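PDB 3G87: malonyl CoA-acyl carrier protein transacylase from Burkholderia pseudomallei, which probably transfers the malonyl group from malonyl-CoA to holo-acyl carrier protein, releasing coenzyme A. Local coordinates for residues Q204-A208 / L241-A246; V150-N156 / F195-F199. All coordinates share one frame; numbering follows the deposited sequence.

Contact 1: Q204-A208 / L241-A246; sequences QQAFA and LAQQIA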
ATOM      1  N   GLN A 204      10.935  10.609   3.371  1.00 20.35           N
ATOM      2  CA  GLN A 204       9.793  11.453   3.114  1.00 21.58           C
ATOM      3  C   GLN A 204      10.172  12.814   2.587  1.00 22.16           C
ATOM      4  O   GLN A 204       9.604  13.252   1.647  1.00 20.80           O
ATOM      5  CB  GLN A 204       8.918  11.616   4.346  1.00 22.20           C
ATOM      6  CG  GLN A 204       7.862  12.594   4.266  1.00 20.74           C
ATOM      7  CD  GLN A 204       7.047  12.637   5.514  1.00 30.58           C
ATOM      8  OE1 GLN A 204       7.256  13.451   6.367  1.00 32.16           O
ATOM      9  NE2 GLN A 204       6.106  11.745   5.623  1.00 33.79           N
ATOM     10  N   GLN A 205      11.127  13.463   3.232  1.00 23.37           N
ATOM     11  CA  GLN A 205      11.579  14.754   2.793  1.00 25.06           C
ATOM     12  C   GLN A 205      12.288  14.668   1.474  1.00 24.10           C
ATOM     13  O   GLN A 205      12.076  15.487   0.636  1.00 23.95           O
ATOM     14  CB  GLN A 205      12.433  15.466   3.832  1.00 25.89           C
ATOM     15  CG  GLN A 205      11.731  15.834   5.115  1.00 31.77           C
ATOM     16  CD  GLN A 205      10.266  16.212   4.950  1.00 38.71           C
ATOM     17  OE1 GLN A 205       9.936  17.185   4.319  1.00 40.01           O
ATOM     18  NE2 GLN A 205       9.399  15.438   5.540  1.00 41.77           N
ATOM     19  N   ALA A 206      13.118  13.652   1.308  1.00 22.94           N
ATOM     20  CA  ALA A 206      13.804  13.468   0.030  1.00 22.17           C
ATOM     21  C   ALA A 206      12.748  13.263  -1.051  1.00 21.88           C
ATOM     22  O   ALA A 206      12.890  13.794  -2.170  1.00 22.18           O
ATOM     23  CB  ALA A 206      14.794  12.288   0.079  1.00 21.87           C
ATOM     24  N   PHE A 207      11.669  12.535  -0.710  1.00 20.97           N
ATOM     25  CA  PHE A 207      10.653  12.166  -1.707  1.00 20.74           C
ATOM     26  C   PHE A 207       9.807  13.380  -2.041  1.00 20.73           C
ATOM     27  O   PHE A 207       9.469  13.591  -3.192  1.00 20.62           O
ATOM     28  CB  PHE A 207       9.729  11.050  -1.216  1.00 21.53           C
ATOM     29  CG  PHE A 207       8.684  10.659  -2.226  1.00 21.92           C
ATOM     30  CD1 PHE A 207       9.045   9.942  -3.389  1.00 18.70           C
ATOM     31  CD2 PHE A 207       7.355  11.011  -2.033  1.00 22.08           C
ATOM     32  CE1 PHE A 207       8.111   9.597  -4.340  1.00 20.31           C
ATOM     33  CE2 PHE A 207       6.374  10.653  -3.012  1.00 24.95           C
ATOM     34  CZ  PHE A 207       6.769   9.960  -4.179  1.00 22.66           C
ATOM     35  N   ALA A 208       9.479  14.185  -1.032  1.00 20.88           N
ATOM     36  CA  ALA A 208       8.723  15.415  -1.247  1.00 21.40           C
ATOM     37  C   ALA A 208       9.507  16.349  -2.194  1.00 21.17           C
ATOM     38  O   ALA A 208       8.919  17.095  -2.969  1.00 20.59           O
ATOM     39  CB  ALA A 208       8.460  16.131   0.095  1.00 21.84           C
ATOM     40  N   LEU A 241       0.709  12.623  -0.659  1.00 36.70           N
ATOM     41  CA  LEU A 241       1.507  11.555  -1.148  1.00 35.55           C
ATOM     42  C   LEU A 241       2.751  11.469  -0.349  1.00 35.60           C
ATOM     43  O   LEU A 241       3.205  10.428  -0.044  1.00 35.35           O
ATOM     44  CB  LEU A 241       1.806  11.804  -2.606  1.00 34.25           C
ATOM     45  CG  LEU A 241       2.248  10.587  -3.377  1.00 33.80           C
ATOM     46  CD1 LEU A 241       1.503   9.391  -2.932  1.00 26.14           C
ATOM     47  CD2 LEU A 241       2.252  10.734  -4.833  1.00 31.64           C
ATOM     48  N   ALA A 242       3.302  12.617  -0.013  1.00 36.63           N
ATOM     49  CA  ALA A 242       4.561  12.681   0.697  1.00 37.07           C
ATOM     50  C   ALA A 242       4.370  12.341   2.153  1.00 37.21           C
ATOM     51  O   ALA A 242       5.071  11.568   2.705  1.00 38.65           O
ATOM     52  CB  ALA A 242       5.118  13.967   0.575  1.00 37.06           C
ATOM     53  N   GLN A 243       3.410  12.934   2.790  1.00 36.09           N
ATOM     54  CA  GLN A 243       3.144  12.623   4.158  1.00 35.16           C
ATOM     55  C   GLN A 243       2.886  11.135   4.405  1.00 32.74           C
ATOM     56  O   GLN A 243       3.177  10.631   5.439  1.00 32.34           O
ATOM     57  CB  GLN A 243       2.015  13.513   4.627  1.00 35.68           C
ATOM     58  CG  GLN A 243       2.239  14.124   5.965  1.00 41.51           C
ATOM     59  CD  GLN A 243       3.435  15.023   6.084  1.00 47.37           C
ATOM     60  OE1 GLN A 243       3.713  15.853   5.226  1.00 50.54           O
ATOM     61  NE2 GLN A 243       4.125  14.901   7.187  1.00 47.52           N
ATOM     62  N   GLN A 244       2.380  10.459   3.399  1.00 30.80           N
ATOM     63  CA  GLN A 244       2.070   9.036   3.443  1.00 29.45           C
ATOM     64  C   GLN A 244       3.192   8.157   4.016  1.00 28.43           C
ATOM     65  O   GLN A 244       2.955   7.300   4.793  1.00 27.31           O
ATOM     66  CB  GLN A 244       1.665   8.587   2.031  1.00 29.10           C
ATOM     67  CG  GLN A 244       0.844   7.373   1.919  1.00 29.87           C
ATOM     68  CD  GLN A 244       1.464   6.337   1.028  1.00 30.12           C
ATOM     69  OE1 GLN A 244       2.607   6.080   1.112  1.00 31.51           O
ATOM     70  NE2 GLN A 244       0.706   5.763   0.184  1.00 30.57           N
ATOM     71  N   ILE A 245       4.421   8.441   3.617  1.00 26.18           N
ATOM     72  CA  ILE A 245       5.600   7.675   3.935  1.00 24.06           C
ATOM     73  C   ILE A 245       5.962   7.543   5.405  1.00 23.61           C
ATOM     74  O   ILE A 245       6.375   6.518   5.825  1.00 21.97           O
ATOM     75  CB  ILE A 245       6.815   8.217   3.120  1.00 23.83           C
ATOM     76  CG1 ILE A 245       6.822   7.675   1.723  1.00 23.28           C
ATOM     77  CG2 ILE A 245       8.097   7.923   3.769  1.00 21.51           C
ATOM     78  CD1 ILE A 245       7.473   8.536   0.784  1.00 26.49           C
ATOM     79  N   ALA A 246       5.819   8.603   6.170  1.00 23.58           N
ATOM     80  CA  ALA A 246       6.140   8.546   7.569  1.00 23.84           C
ATOM     81  C   ALA A 246       4.940   8.419   8.520  1.00 24.23           C
ATOM     82  O   ALA A 246       5.096   8.459   9.700  1.00 23.88           O
ATOM     83  CB  ALA A 246       7.010   9.697   7.951  1.00 23.82           C
TER
HETATM   84  O   HOH W   1       4.106  12.197   7.952  1.00 29.63           O
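With CG trans to its own backbone N (chi1 171°) and the chain straight beyond it, Gln204 reaches from helix 201-211 to residues 242-246. Phe207, one turn on, has the same first torsion (chi1 -180°), which brings its ring down beside Leu241, Ala242 and Ile245. Around the amide of Gln204 the backbone bonds from Ile245 N to Ala242 O and from Ala246 N to Gln243 O are weak. Gln204 NE2 supplies Ala242 O with a second donor at 3.1 Å, though the bent N-H makes this bond weak too. The same nitrogen donates to a water 3.1 Å away, which also accepts from Gln243 NE2 at 2.8 Å, so one water joins the two glutamines, whose amide planes are turned 53° apart. CB of Ala246 lies close against Gln204 NE2. Nearer the backbone of 204-208 and towards Phe207 the contact is apolar. Gln204 CB rests on Ile245 CG2, while Ile245 CD1 comes obliquely to the Phe207 ring, 3.8 Å from CD2. Leu241 CG meets the edge of that ring near CE2, and the methyl carbons Ala208 CB and Ala242 CB touch at 4.0 Å, where the CA atoms come nearest. The contact is mostly buried: Phe207 and Leu241 both pack on Phe96 of helix 94-101, which follows what is probably the GxSxG nucleophile elbow, and Phe207 and Ile245 also lean on Arg117 of helix 107-123.

Contact 2: V150-N156 / F195-F199; sequences VDTAIAN and FHSKF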
ATOM      1  N   VAL A 150       9.989   1.965  23.064  1.00 24.32           N
ATOM      2  CA  VAL A 150       9.696   3.374  22.973  1.00 24.44           C
ATOM      3  C   VAL A 150       9.625   3.944  21.567  1.00 25.37           C
ATOM      4  O   VAL A 150       8.964   4.895  21.350  1.00 26.31           O
ATOM      5  CB  VAL A 150      10.657   4.212  23.844  1.00 24.81           C
ATOM      6  CG1 VAL A 150      10.531   3.799  25.241  1.00 25.67           C
ATOM      7  CG2 VAL A 150      12.079   4.075  23.374  1.00 21.93           C
ATOM      8  N   ASP A 151      10.300   3.334  20.630  1.00 25.54           N
ATOM      9  CA  ASP A 151      10.359   3.822  19.288  1.00 25.45           C
ATOM     10  C   ASP A 151       9.554   2.985  18.336  1.00 24.44           C
ATOM     11  O   ASP A 151       9.701   3.079  17.179  1.00 24.32           O
ATOM     12  CB  ASP A 151      11.804   3.879  18.857  1.00 26.42           C
ATOM     13  CG  ASP A 151      12.559   4.963  19.542  1.00 28.35           C
ATOM     14  OD1 ASP A 151      12.005   6.009  19.699  1.00 31.90           O
ATOM     15  OD2 ASP A 151      13.704   4.774  19.915  1.00 29.94           O
ATOM     16  N   THR A 152       8.672   2.187  18.875  1.00 22.60           N
ATOM     17  CA  THR A 152       7.843   1.312  18.121  1.00 21.88           C
ATOM     18  C   THR A 152       6.422   1.806  18.165  1.00 21.40           C
ATOM     19  O   THR A 152       5.945   2.100  19.204  1.00 21.45           O
ATOM     20  CB  THR A 152       7.942  -0.113  18.658  1.00 21.15           C
ATOM     21  OG1 THR A 152       9.271  -0.537  18.569  1.00 23.32           O
ATOM     22  CG2 THR A 152       7.108  -1.057  17.892  1.00 20.68           C
ATOM     23  N   ALA A 153       5.772   1.886  17.013  1.00 20.21           N
ATOM     24  CA  ALA A 153       4.372   2.328  16.916  1.00 18.18           C
ATOM     25  C   ALA A 153       3.529   1.566  15.876  1.00 18.11           C
ATOM     26  O   ALA A 153       4.037   0.731  15.122  1.00 18.29           O
ATOM     27  CB  ALA A 153       4.360   3.860  16.605  1.00 17.59           C
ATOM     28  N   ILE A 154       2.237   1.873  15.793  1.00 17.19           N
ATOM     29  CA  ILE A 154       1.442   1.283  14.772  1.00 17.92           C
ATOM     30  C   ILE A 154       1.758   1.930  13.402  1.00 17.45           C
ATOM     31  O   ILE A 154       1.738   3.175  13.248  1.00 16.53           O
ATOM     32  CB  ILE A 154      -0.047   1.438  15.049  1.00 18.51           C
ATOM     33  CG1 ILE A 154      -0.364   1.115  16.510  1.00 19.82           C
ATOM     34  CG2 ILE A 154      -0.866   0.631  14.013  1.00 19.64           C
ATOM     35  CD1 ILE A 154      -0.430  -0.323  16.846  1.00 20.75           C
ATOM     36  N   ALA A 155       1.998   1.070  12.420  1.00 16.18           N
ATOM     37  CA  ALA A 155       2.312   1.523  11.077  1.00 17.88           C
ATOM     38  C   ALA A 155       1.184   1.311  10.066  1.00 18.15           C
ATOM     39  O   ALA A 155       1.044   2.112   9.136  1.00 19.37           O
ATOM     40  CB  ALA A 155       3.587   0.816  10.583  1.00 17.70           C
ATOM     41  N   ASN A 156       0.467   0.181  10.200  1.00 18.34           N
ATOM     42  CA  ASN A 156      -0.730  -0.165   9.439  1.00 18.23           C
ATOM     43  C   ASN A 156      -1.877  -0.432  10.391  1.00 18.24           C
ATOM     44  O   ASN A 156      -1.742  -1.211  11.290  1.00 18.55           O
ATOM     45  CB  ASN A 156      -0.559  -1.490   8.673  1.00 18.93           C
ATOM     46  CG  ASN A 156       0.453  -1.441   7.535  1.00 20.89           C
ATOM     47  OD1 ASN A 156       1.161  -0.436   7.301  1.00 23.35           O
ATOM     48  ND2 ASN A 156       0.510  -2.558   6.778  1.00 23.51           N
ATOM     49  N   PHE A 195       8.903   0.985   8.297  1.00 23.45           N
ATOM     50  CA  PHE A 195       8.156   1.768   7.327  1.00 22.80           C
ATOM     51  C   PHE A 195       6.957   2.359   8.014  1.00 22.67           C
ATOM     52  O   PHE A 195       6.420   1.766   8.950  1.00 20.12           O
ATOM     53  CB  PHE A 195       7.716   0.923   6.122  1.00 22.36           C
ATOM     54  CG  PHE A 195       8.882   0.422   5.251  1.00 22.66           C
ATOM     55  CD1 PHE A 195      10.139   1.081   5.269  1.00 20.15           C
ATOM     56  CD2 PHE A 195       8.717  -0.696   4.399  1.00 20.59           C
ATOM     57  CE1 PHE A 195      11.226   0.630   4.479  1.00 20.15           C
ATOM     58  CE2 PHE A 195       9.815  -1.161   3.614  1.00 20.36           C
ATOM     59  CZ  PHE A 195      11.048  -0.486   3.643  1.00 20.15           C
ATOM     60  N   HIS A 196       6.574   3.521   7.556  1.00 22.77           N
ATOM     61  CA  HIS A 196       5.394   4.215   8.023  1.00 22.48           C
ATOM     62  C   HIS A 196       5.505   4.563   9.487  1.00 23.60           C
ATOM     63  O   HIS A 196       4.592   4.341  10.233  1.00 22.78           O
ATOM     64  CB  HIS A 196       4.111   3.427   7.680  1.00 22.41           C
ATOM     65  CG  HIS A 196       3.798   3.410   6.216  1.00 21.67           C
ATOM     66  ND1 HIS A 196       3.375   4.513   5.533  1.00 20.75           N
ATOM     67  CD2 HIS A 196       3.908   2.436   5.298  1.00 20.27           C
ATOM     68  CE1 HIS A 196       3.221   4.227   4.266  1.00 20.90           C
ATOM     69  NE2 HIS A 196       3.551   2.974   4.098  1.00 23.15           N
ATOM     70  N   SER A 197       6.681   5.060   9.858  1.00 23.24           N
ATOM     71  CA  SER A 197       7.020   5.526  11.209  1.00 23.88           C
ATOM     72  C   SER A 197       7.954   6.732  11.051  1.00 23.83           C
ATOM     73  O   SER A 197       8.295   7.122   9.931  1.00 22.48           O
ATOM     74  CB  SER A 197       7.749   4.444  12.024  1.00 23.24           C
ATOM     75  OG  SER A 197       9.140   4.353  11.647  1.00 24.13           O
ATOM     76  N   LYS A 198       8.368   7.291  12.181  1.00 24.88           N
ATOM     77  CA  LYS A 198       9.280   8.452  12.219  1.00 26.34           C
ATOM     78  C   LYS A 198      10.665   8.197  11.619  1.00 25.88           C
ATOM     79  O   LYS A 198      11.370   9.145  11.338  1.00 26.74           O
ATOM     80  CB  LYS A 198       9.485   8.923  13.662  1.00 27.13           C
ATOM     81  CG  LYS A 198      10.120   7.858  14.604  1.00 28.69           C
ATOM     82  CD  LYS A 198      10.357   8.444  16.022  1.00 34.43           C
ATOM     83  CE  LYS A 198      10.507   7.295  17.037  1.00 37.58           C
ATOM     84  NZ  LYS A 198      10.757   7.775  18.446  1.00 40.46           N
ATOM     85  N   PHE A 199      11.065   6.937  11.482  1.00 25.60           N
ATOM     86  CA  PHE A 199      12.352   6.624  10.865  1.00 26.64           C
ATOM     87  C   PHE A 199      12.382   6.948   9.367  1.00 27.09           C
ATOM     88  O   PHE A 199      13.449   7.150   8.799  1.00 28.29           O
ATOM     89  CB  PHE A 199      12.859   5.207  11.249  1.00 25.99           C
ATOM     90  CG  PHE A 199      13.034   5.041  12.756  1.00 27.87           C
ATOM     91  CD1 PHE A 199      14.165   5.554  13.403  1.00 28.65           C
ATOM     92  CD2 PHE A 199      12.017   4.485  13.545  1.00 28.46           C
ATOM     93  CE1 PHE A 199      14.323   5.466  14.800  1.00 26.61           C
ATOM     94  CE2 PHE A 199      12.169   4.383  14.930  1.00 28.70           C
ATOM     95  CZ  PHE A 199      13.338   4.870  15.555  1.00 28.65           C
TER
HETATM   96  O   HOH W   2       3.923   4.754  12.660  1.00 30.63           O
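The loop before helix 201-211 carries His196, whose NE2 is hydrogen-bonded to Ser92 OG, the serine of a probable GxSxG nucleophile elbow, consistent with the Ser-His pair of this family. Here that loop runs along strand 153-159, an outer strand of the antiparallel sheet. Near the histidine, Ala155 CB lies 3.4 Å from Phe195 O, and His196 CB sits 3.6 Å from Ala155 O, at a classic beta bulge where Ala155 and Asn156 both face Val164. A water donates to Ile154 O at 2.8 Å and to His196 O at 2.6 Å, bridging the two backbones. At the other end Lys198, extended beyond CG, meets Asp151 roughly at right angles in a salt bridge; NZ is modelled 2.5 Å from OD1, a doubtfully short length. Asp151 O lies in the plane of the Phe199 ring at its edge, 3.6 Å from CE2, and Asp151 CB packs on CZ. An ST turn, Phe199 N to Ser197 OG, shapes the loop between. The chemistry is thus divided: an ion pair and a ring edge secure the loop after the histidine, while one water and contacts of CB atoms with backbone oxygens set the histidine's backbone against the strand, its ring held by Ser92 at NE2.

From the N terminus, residues 150-156 come first, entering the outer strand of the antiparallel sheet. The chain then passes through strand 162-168, helix 169-175 and strand 185-188 before 195-199 returns to close contact 2. Almost at once helix 201-211 begins, and its residues 204-208 wait for 241-246 to close contact 1 after a mostly irregular excursion that includes strand 223-224 of the parallel sheet. The two closures follow in series, neither nested nor crossed. They nevertheless meet in space: His196 ND1 is weakly hydrogen-bonded to Gln244 O and to Ser247 O, linking the small antiparallel sheet to the helices beside the probable nucleophile elbow.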